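PDB 1FT5: cytochrome C554 from Nitrosomonas europaea, which carries electrons during ammonia oxidation, accepting them directly from hydroxylamine oxidoreductase with covalently bound hemes. Local coordinates for residues Tyr182-Val187 with Glu199-Ala204; Ser33-Val38 with Asp53-Lys58. One frame throughout, in Å; residues are numbered along the deposited sequence.

Contact 1 of 2, residues Tyr182-Val187 with Glu199-Ala204; sequences YKLEGV and EFQASA. With HEM (protoporphyrin IX containing Fe), chain E.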
loop_
_atom_site.group_PDB
_atom_site.type_symbol
_atom_site.label_atom_id
_atom_site.label_comp_id
_atom_site.label_asym_id
_atom_site.label_seq_id
_atom_site.Cartn_x
_atom_site.Cartn_y
_atom_site.Cartn_z
ATOM N N TYR A 182 -0.284 7.457 -13.507
ATOM C CA TYR A 182 -0.078 8.736 -14.198
ATOM C C TYR A 182 1.362 8.819 -14.681
ATOM O O TYR A 182 2.306 8.238 -14.136
ATOM C CB TYR A 182 -0.441 9.907 -13.260
ATOM C CG TYR A 182 -1.871 9.835 -12.857
ATOM C CD1 TYR A 182 -2.238 9.174 -11.697
ATOM C CD2 TYR A 182 -2.898 10.380 -13.673
ATOM C CE1 TYR A 182 -3.563 9.041 -11.331
ATOM C CE2 TYR A 182 -4.228 10.249 -13.306
ATOM C CZ TYR A 182 -4.560 9.576 -12.135
ATOM O OH TYR A 182 -5.878 9.407 -11.758
ATOM N N LYS A 183 1.531 9.556 -15.778
ATOM C CA LYS A 183 2.838 9.699 -16.429
ATOM C C LYS A 183 3.897 10.404 -15.578
ATOM O O LYS A 183 3.592 11.460 -15.009
ATOM C CB LYS A 183 2.625 10.526 -17.702
ATOM C CG LYS A 183 1.892 9.753 -18.768
ATOM C CD LYS A 183 2.775 8.795 -19.555
ATOM C CE LYS A 183 4.259 9.083 -19.364
ATOM N NZ LYS A 183 5.109 7.911 -19.767
ATOM N N LEU A 184 5.089 9.806 -15.508
ATOM C CA LEU A 184 6.223 10.351 -14.773
ATOM C C LEU A 184 7.148 11.070 -15.772
ATOM O O LEU A 184 7.268 10.647 -16.931
ATOM C CB LEU A 184 7.044 9.237 -14.150
ATOM C CG LEU A 184 6.290 8.504 -12.983
ATOM C CD1 LEU A 184 7.038 7.183 -12.664
ATOM C CD2 LEU A 184 6.216 9.406 -11.742
ATOM N N GLU A 185 7.779 12.149 -15.314
ATOM C CA GLU A 185 8.776 12.847 -16.159
ATOM C C GLU A 185 10.061 12.027 -16.228
ATOM O O GLU A 185 10.807 12.068 -17.228
ATOM C CB GLU A 185 9.060 14.222 -15.578
ATOM C CG GLU A 185 7.890 15.145 -15.702
ATOM C CD GLU A 185 7.517 15.438 -17.167
ATOM O OE1 GLU A 185 8.354 15.228 -18.084
ATOM O OE2 GLU A 185 6.377 15.879 -17.398
ATOM N N GLY A 186 10.354 11.274 -15.173
ATOM C CA GLY A 186 11.525 10.429 -15.191
ATOM C C GLY A 186 12.688 10.895 -14.340
ATOM O O GLY A 186 13.851 10.709 -14.709
ATOM N N VAL A 187 12.379 11.506 -13.208
ATOM C CA VAL A 187 13.390 11.985 -12.272
ATOM C C VAL A 187 14.247 10.788 -11.857
ATOM O O VAL A 187 15.464 10.894 -11.762
ATOM C CB VAL A 187 12.721 12.574 -11.013
ATOM C CG1 VAL A 187 13.770 12.881 -9.917
ATOM C CG2 VAL A 187 11.920 13.815 -11.390
ATOM N N GLU A 199 5.614 -0.893 -18.710
ATOM C CA GLU A 199 4.252 -1.174 -19.196
ATOM C C GLU A 199 3.228 -0.182 -18.612
ATOM O O GLU A 199 2.357 0.391 -19.276
ATOM C CB GLU A 199 3.863 -2.610 -18.828
ATOM C CG GLU A 199 2.365 -2.868 -18.986
ATOM C CD GLU A 199 1.948 -4.308 -18.550
ATOM O OE1 GLU A 199 2.806 -5.157 -18.323
ATOM O OE2 GLU A 199 0.746 -4.557 -18.473
ATOM N N PHE A 200 3.297 0.053 -17.295
ATOM C CA PHE A 200 2.351 0.948 -16.660
ATOM C C PHE A 200 2.510 2.414 -17.139
ATOM O O PHE A 200 1.530 3.154 -17.287
ATOM C CB PHE A 200 2.584 0.902 -15.124
ATOM C CG PHE A 200 2.000 -0.292 -14.436
ATOM C CD1 PHE A 200 1.990 -0.313 -13.073
ATOM C CD2 PHE A 200 1.473 -1.371 -15.141
ATOM C CE1 PHE A 200 1.459 -1.407 -12.369
ATOM C CE2 PHE A 200 0.961 -2.452 -14.480
ATOM C CZ PHE A 200 0.941 -2.494 -13.078
ATOM N N GLN A 201 3.772 2.780 -17.425
ATOM C CA GLN A 201 3.987 4.136 -17.848
ATOM C C GLN A 201 3.552 4.325 -19.299
ATOM O O GLN A 201 3.049 5.395 -19.630
ATOM C CB GLN A 201 5.462 4.499 -17.679
ATOM C CG GLN A 201 5.782 4.842 -16.228
ATOM C CD GLN A 201 5.072 6.119 -15.810
ATOM O OE1 GLN A 201 5.285 7.211 -16.396
ATOM N NE2 GLN A 201 4.189 6.017 -14.821
ATOM N N ALA A 202 3.711 3.271 -20.091
ATOM C CA ALA A 202 3.338 3.355 -21.528
ATOM C C ALA A 202 1.832 3.608 -21.696
ATOM O O ALA A 202 1.419 4.319 -22.627
ATOM C CB ALA A 202 3.783 2.109 -22.278
ATOM N N SER A 203 0.992 3.100 -20.782
ATOM C CA SER A 203 -0.432 3.371 -20.905
ATOM C C SER A 203 -0.947 4.294 -19.800
ATOM O O SER A 203 -2.151 4.453 -19.600
ATOM C CB SER A 203 -1.223 2.062 -20.954
ATOM O OG SER A 203 -0.993 1.269 -19.823
ATOM N N ALA A 204 -0.024 4.949 -19.101
ATOM C CA ALA A 204 -0.422 5.852 -18.050
ATOM C C ALA A 204 -1.159 7.077 -18.564
ATOM O O ALA A 204 -0.945 7.501 -19.702
ATOM C CB ALA A 204 0.799 6.304 -17.267
HETATM C CHA HEM E . 8.323 9.807 -7.612
HETATM C CHB HEM E . 5.949 7.537 -4.062
HETATM C CHC HEM E . 6.496 11.477 -1.250
HETATM C CHD HEM E . 7.943 14.001 -5.203
HETATM C C1A HEM E . 7.676 8.827 -6.869
HETATM C C2A HEM E . 7.454 7.465 -7.326
HETATM C C3A HEM E . 6.718 6.856 -6.331
HETATM C C4A HEM E . 6.566 7.810 -5.291
HETATM C CMA HEM E . 6.185 5.411 -6.277
HETATM C CAA HEM E . 7.942 6.866 -8.613
HETATM C CBA HEM E . 9.383 6.363 -8.480
HETATM C CGA HEM E . 9.875 5.571 -9.668
HETATM O O1A HEM E . 10.162 6.246 -10.740
HETATM O O2A HEM E . 10.023 4.318 -9.606
HETATM C C1B HEM E . 5.898 8.437 -3.009
HETATM C C2B HEM E . 5.438 8.092 -1.715
HETATM C C3B HEM E . 5.682 9.153 -0.871
HETATM C C4B HEM E . 6.262 10.188 -1.696
HETATM C CMB HEM E . 4.789 6.739 -1.314
HETATM C CAB HEM E . 5.386 9.274 0.654
HETATM C CBB HEM E . 6.349 8.471 1.549
HETATM C C1C HEM E . 6.874 12.502 -2.109
HETATM C C2C HEM E . 6.934 13.904 -1.689
HETATM C C3C HEM E . 7.243 14.596 -2.832
HETATM C C4C HEM E . 7.460 13.676 -3.887
HETATM C CMC HEM E . 6.641 14.471 -0.280
HETATM C CAC HEM E . 7.263 16.128 -2.995
HETATM C CBC HEM E . 8.213 16.991 -2.198
HETATM C C1D HEM E . 8.236 13.036 -6.167
HETATM C C2D HEM E . 8.830 13.317 -7.422
HETATM C C3D HEM E . 8.972 12.152 -8.072
HETATM C C4D HEM E . 8.457 11.126 -7.212
HETATM C CMD HEM E . 9.232 14.760 -7.903
HETATM C CAD HEM E . 9.409 12.030 -9.499
HETATM C CBD HEM E . 8.296 12.210 -10.500
HETATM C CGD HEM E . 8.617 12.052 -11.988
HETATM O O1D HEM E . 7.841 12.682 -12.742
HETATM O O2D HEM E . 9.524 11.306 -12.346
HETATM N NA HEM E . 7.126 9.035 -5.616
HETATM N NB HEM E . 6.410 9.740 -3.022
HETATM N NC HEM E . 7.193 12.357 -3.461
HETATM N ND HEM E . 8.041 11.664 -6.056
HETATM FE FE HEM E . 7.220 10.712 -4.551
#
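The backbone oxygen of Q201 is gripped from opposite faces of its carbonyl plane, by K183 NZ at 3.3 Å from one and by A204 N, just past the end of helix 197-202, from the other. A long, flexible lysine suits the place because its chain bends back over the helix end, with a nearly eclipsed chi3 (-15°) placing CE. Its NZ also makes a weak bond to Q201 OE1, 3.4 Å long. The amide of Q201 itself is buried and works as a two-way connector between backbone groups. Its OE1 accepts a hydrogen bond from L184 N at 2.7 Å, nearly straight (164°), the donor tilted somewhat from the carbonyl plane. Its NE2 donates to Y182 O at 3.0 Å; the carbonyl oxygen lies close to the amide plane of Q201, although NE2 stands above the plane of that carbonyl. Glutamine suits this place because it both donates and accepts, and with neighbours on both sides the amide can hardly rotate. The side chain of L184 crosses that of Q201 at about a right angle, its CG 3.7 Å from NE2, while its CD2 meets the propionate of heme chain E that carries O1D and O2D. A204 CB faces the main chain at close range, 3.7 Å from K183 N, where a small methyl fits. Beyond L184, E185 N reaches O1D at 2.6 Å, and the amides of G186 and V187 converge on O2D. G186, at phi 107°, takes a backbone shape that calls for glycine. These three successive N-H groups make a propionate-binding loop of this multiheme cytochrome, and the segment serves a second heme too, Y182 N donating to its propionate O2A.

Contact 2 of 2, residues Ser33-Val38 with Asp53-Lys58; sequences SLKPNV and DYTQDK. With HEM (protoporphyrin IX containing Fe), chain F; PO4 (phosphate ion), chain D.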
loop_
_atom_site.group_PDB
_atom_site.type_symbol
_atom_site.label_atom_id
_atom_site.label_comp_id
_atom_site.label_asym_id
_atom_site.label_seq_id
_atom_site.Cartn_x
_atom_site.Cartn_y
_atom_site.Cartn_z
ATOM N N SER A 33 -14.309 -1.538 6.915
ATOM C CA SER A 33 -14.707 -2.936 6.928
ATOM C C SER A 33 -14.678 -3.516 8.319
ATOM O O SER A 33 -15.352 -4.509 8.556
ATOM C CB SER A 33 -13.820 -3.770 6.037
ATOM O OG SER A 33 -14.037 -3.410 4.673
ATOM N N LEU A 34 -13.868 -2.925 9.189
ATOM C CA LEU A 34 -13.750 -3.434 10.570
ATOM C C LEU A 34 -14.851 -2.887 11.467
ATOM O O LEU A 34 -14.934 -3.269 12.641
ATOM C CB LEU A 34 -12.359 -3.111 11.168
ATOM C CG LEU A 34 -11.156 -3.648 10.360
ATOM C CD1 LEU A 34 -9.886 -3.525 11.156
ATOM C CD2 LEU A 34 -11.369 -5.146 10.004
ATOM N N LYS A 35 -15.678 -1.969 10.933
ATOM C CA LYS A 35 -16.746 -1.361 11.740
ATOM C C LYS A 35 -17.942 -2.238 11.812
ATOM O O LYS A 35 -18.222 -3.011 10.950
ATOM C CB LYS A 35 -17.143 0.009 11.119
ATOM C CG LYS A 35 -16.056 1.033 11.283
ATOM C CD LYS A 35 -16.458 2.341 10.582
ATOM C CE LYS A 35 -15.347 3.321 10.605
ATOM N NZ LYS A 35 -15.908 4.637 10.090
ATOM N N PRO A 36 -18.707 -2.100 12.925
ATOM C CA PRO A 36 -19.900 -2.912 13.084
ATOM C C PRO A 36 -20.911 -2.720 11.971
ATOM O O PRO A 36 -21.140 -1.581 11.527
ATOM C CB PRO A 36 -20.492 -2.446 14.434
ATOM C CG PRO A 36 -19.590 -1.404 14.981
ATOM C CD PRO A 36 -18.459 -1.143 14.016
ATOM N N ASN A 37 -21.519 -3.800 11.530
ATOM C CA ASN A 37 -22.554 -3.740 10.521
ATOM C C ASN A 37 -22.140 -3.342 9.106
ATOM O O ASN A 37 -22.991 -3.072 8.273
ATOM C CB ASN A 37 -23.668 -2.838 11.068
ATOM C CG ASN A 37 -24.224 -3.371 12.381
ATOM O OD1 ASN A 37 -24.786 -4.457 12.420
ATOM N ND2 ASN A 37 -24.035 -2.631 13.452
ATOM N N VAL A 38 -20.831 -3.308 8.848
ATOM C CA VAL A 38 -20.338 -3.057 7.502
ATOM C C VAL A 38 -19.897 -4.437 6.913
ATOM O O VAL A 38 -19.267 -5.253 7.614
ATOM C CB VAL A 38 -19.131 -2.089 7.543
ATOM C CG1 VAL A 38 -18.517 -1.959 6.119
ATOM C CG2 VAL A 38 -19.599 -0.747 8.087
ATOM N N ASP A 53 -17.495 -4.621 16.770
ATOM C CA ASP A 53 -16.581 -3.549 16.402
ATOM C C ASP A 53 -15.168 -4.148 16.421
ATOM O O ASP A 53 -14.619 -4.420 17.490
ATOM C CB ASP A 53 -16.674 -2.425 17.419
ATOM C CG ASP A 53 -15.705 -1.285 17.140
ATOM O OD1 ASP A 53 -14.973 -1.313 16.126
ATOM O OD2 ASP A 53 -15.667 -0.363 17.979
ATOM N N TYR A 54 -14.573 -4.353 15.218
ATOM C CA TYR A 54 -13.203 -4.934 15.107
ATOM C C TYR A 54 -12.165 -3.817 14.886
ATOM O O TYR A 54 -11.000 -4.155 14.652
ATOM C CB TYR A 54 -13.124 -5.885 13.887
ATOM C CG TYR A 54 -13.897 -7.204 14.105
ATOM C CD1 TYR A 54 -15.153 -7.377 13.530
ATOM C CD2 TYR A 54 -13.324 -8.269 14.820
ATOM C CE1 TYR A 54 -15.860 -8.607 13.628
ATOM C CE2 TYR A 54 -14.012 -9.473 14.902
ATOM C CZ TYR A 54 -15.239 -9.625 14.306
ATOM O OH TYR A 54 -15.867 -10.851 14.378
ATOM N N THR A 55 -12.548 -2.545 15.051
ATOM C CA THR A 55 -11.585 -1.479 14.733
ATOM C C THR A 55 -10.422 -1.331 15.698
ATOM O O THR A 55 -9.464 -0.641 15.393
ATOM C CB THR A 55 -12.267 -0.073 14.613
ATOM O OG1 THR A 55 -12.799 0.238 15.892
ATOM C CG2 THR A 55 -13.362 -0.026 13.612
ATOM N N GLN A 56 -10.511 -1.960 16.882
ATOM C CA GLN A 56 -9.420 -1.902 17.854
ATOM C C GLN A 56 -8.956 -3.329 18.181
ATOM O O GLN A 56 -8.341 -3.556 19.223
ATOM C CB GLN A 56 -9.885 -1.193 19.152
ATOM C CG GLN A 56 -10.449 0.235 18.847
ATOM C CD GLN A 56 -10.756 1.008 20.105
ATOM O OE1 GLN A 56 -11.719 0.707 20.835
ATOM N NE2 GLN A 56 -9.943 1.980 20.377
ATOM N N ASP A 57 -9.232 -4.281 17.266
ATOM C CA ASP A 57 -8.884 -5.676 17.503
ATOM C C ASP A 57 -7.525 -5.969 16.863
ATOM O O ASP A 57 -7.354 -5.843 15.643
ATOM C CB ASP A 57 -9.993 -6.538 16.914
ATOM C CG ASP A 57 -9.878 -8.042 17.319
ATOM O OD1 ASP A 57 -8.759 -8.491 17.623
ATOM O OD2 ASP A 57 -10.931 -8.730 17.341
ATOM N N LYS A 58 -6.552 -6.326 17.691
ATOM C CA LYS A 58 -5.232 -6.638 17.172
ATOM C C LYS A 58 -5.196 -7.870 16.265
ATOM O O LYS A 58 -4.174 -8.094 15.622
ATOM C CB LYS A 58 -4.235 -6.800 18.338
ATOM C CG LYS A 58 -4.556 -8.068 19.133
ATOM C CD LYS A 58 -3.696 -8.175 20.396
ATOM C CE LYS A 58 -3.818 -9.587 21.015
ATOM N NZ LYS A 58 -3.216 -9.646 22.391
HETATM C CHA HEM F . -10.752 -8.138 3.553
HETATM C CHB HEM F . -12.567 -8.011 8.041
HETATM C CHC HEM F . -8.260 -9.566 9.791
HETATM C CHD HEM F . -6.390 -9.268 5.273
HETATM C C1A HEM F . -11.644 -7.930 4.639
HETATM C C2A HEM F . -13.027 -7.650 4.501
HETATM C C3A HEM F . -13.549 -7.587 5.786
HETATM C C4A HEM F . -12.423 -7.858 6.653
HETATM C CMA HEM F . -15.004 -7.359 6.240
HETATM C CAA HEM F . -13.747 -7.492 3.194
HETATM C CBA HEM F . -14.150 -8.834 2.586
HETATM C CGA HEM F . -15.045 -8.664 1.363
HETATM O O1A HEM F . -15.447 -7.524 1.039
HETATM O O2A HEM F . -15.303 -9.682 0.695
HETATM C C1B HEM F . -11.534 -8.429 8.907
HETATM C C2B HEM F . -11.710 -8.734 10.313
HETATM C C3B HEM F . -10.542 -9.218 10.768
HETATM C C4B HEM F . -9.599 -9.183 9.680
HETATM C CMB HEM F . -12.953 -8.481 11.130
HETATM C CAB HEM F . -10.183 -9.705 12.181
HETATM C CBB HEM F . -11.130 -10.823 12.679
HETATM C C1C HEM F . -7.345 -9.549 8.699
HETATM C C2C HEM F . -5.947 -9.900 8.814
HETATM C C3C HEM F . -5.402 -9.778 7.544
HETATM C C4C HEM F . -6.505 -9.385 6.688
HETATM C CMC HEM F . -5.204 -10.278 10.089
HETATM C CAC HEM F . -3.983 -9.930 7.080
HETATM C CBC HEM F . -3.118 -11.056 7.650
HETATM C C1D HEM F . -7.435 -8.955 4.412
HETATM C C2D HEM F . -7.316 -8.975 2.996
HETATM C C3D HEM F . -8.567 -8.682 2.498
HETATM C C4D HEM F . -9.419 -8.465 3.636
HETATM C CMD HEM F . -6.028 -9.292 2.229
HETATM C CAD HEM F . -8.941 -8.622 1.029
HETATM C CBD HEM F . -9.541 -9.923 0.461
HETATM C CGD HEM F . -9.855 -9.792 -1.016
HETATM O O1D HEM F . -10.837 -9.124 -1.341
HETATM O O2D HEM F . -9.151 -10.358 -1.806
HETATM N NA HEM F . -11.234 -8.010 5.980
HETATM N NB HEM F . -10.232 -8.708 8.504
HETATM N NC HEM F . -7.665 -9.164 7.401
HETATM N ND HEM F . -8.685 -8.630 4.818
HETATM FE FE HEM F . -9.362 -8.342 6.710
HETATM P P PO4 D . -12.199 5.728 10.804
HETATM O O1 PO4 D . -11.468 5.266 12.102
HETATM O O2 PO4 D . -11.323 6.778 10.084
HETATM O O3 PO4 D . -12.434 4.511 9.881
HETATM O O4 PO4 D . -13.581 6.393 11.160
#
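L34 and Y54 meet through backbone and side chain alike: Y54 N donates to L34 O at 2.8 Å, and L34 CB packs 4.0 Å from Y54 CB. The branched end of L34 divides its contacts, CD1 meeting Y54 O while CD2 sits 3.5 Å from C1B of heme chain F. Y54 presents one ring face to the heme methyl CMB, which stands 3.3 Å above the ring plane, offset toward the rim; its OH bonds D49 N. An alanine in place of Y54 would probably uncover that methyl and leave D49 N without its hydroxyl partner. D53, with CG anti to its backbone N (chi1 178°), closes an Asx turn: OD1 accepts T55 N and, through its syn lone pair, T55 OG1 at 2.7 Å. Threonine suits the place because OG1, between the backbone N and the carbonyl carbon (chi1 64°), is set next to D53 OD1, while CG2, anti to the carbonyl carbon, meets K35 CG at 3.7 Å. P36 lies beside D53, its ring stiffening the type II turn from K35 to V38. K35 NZ forms a salt bridge with E32 and a hydrogen bond to O4 of a phosphate ion probably from the crystallisation liquor. The two loops flank helix 40-45, one leading into it from helix 16-22 and the other running on toward helix 88-92.

Both contacts are partly buried and lie on opposite sides of the chain's centre, their centres about 37 Å apart and their nearest atoms about 22 Å apart. They share no helix or strand: contact 1 sets a loop against the end of helix 197-202, whereas contact 2 joins two loops. Each borders two hemes, the second reached by Y182 N at contact 1 and by S33 OG at contact 2. At contact 1 polar bonds dominate, with a buried glutamine amide between the segments and backbone N-H groups turned to a propionate. At contact 2 a single backbone bond links the segments, and apolar surface meets the porphyrin and its methyl, L34 beside the axial ligand H64 and Y54 beside C60.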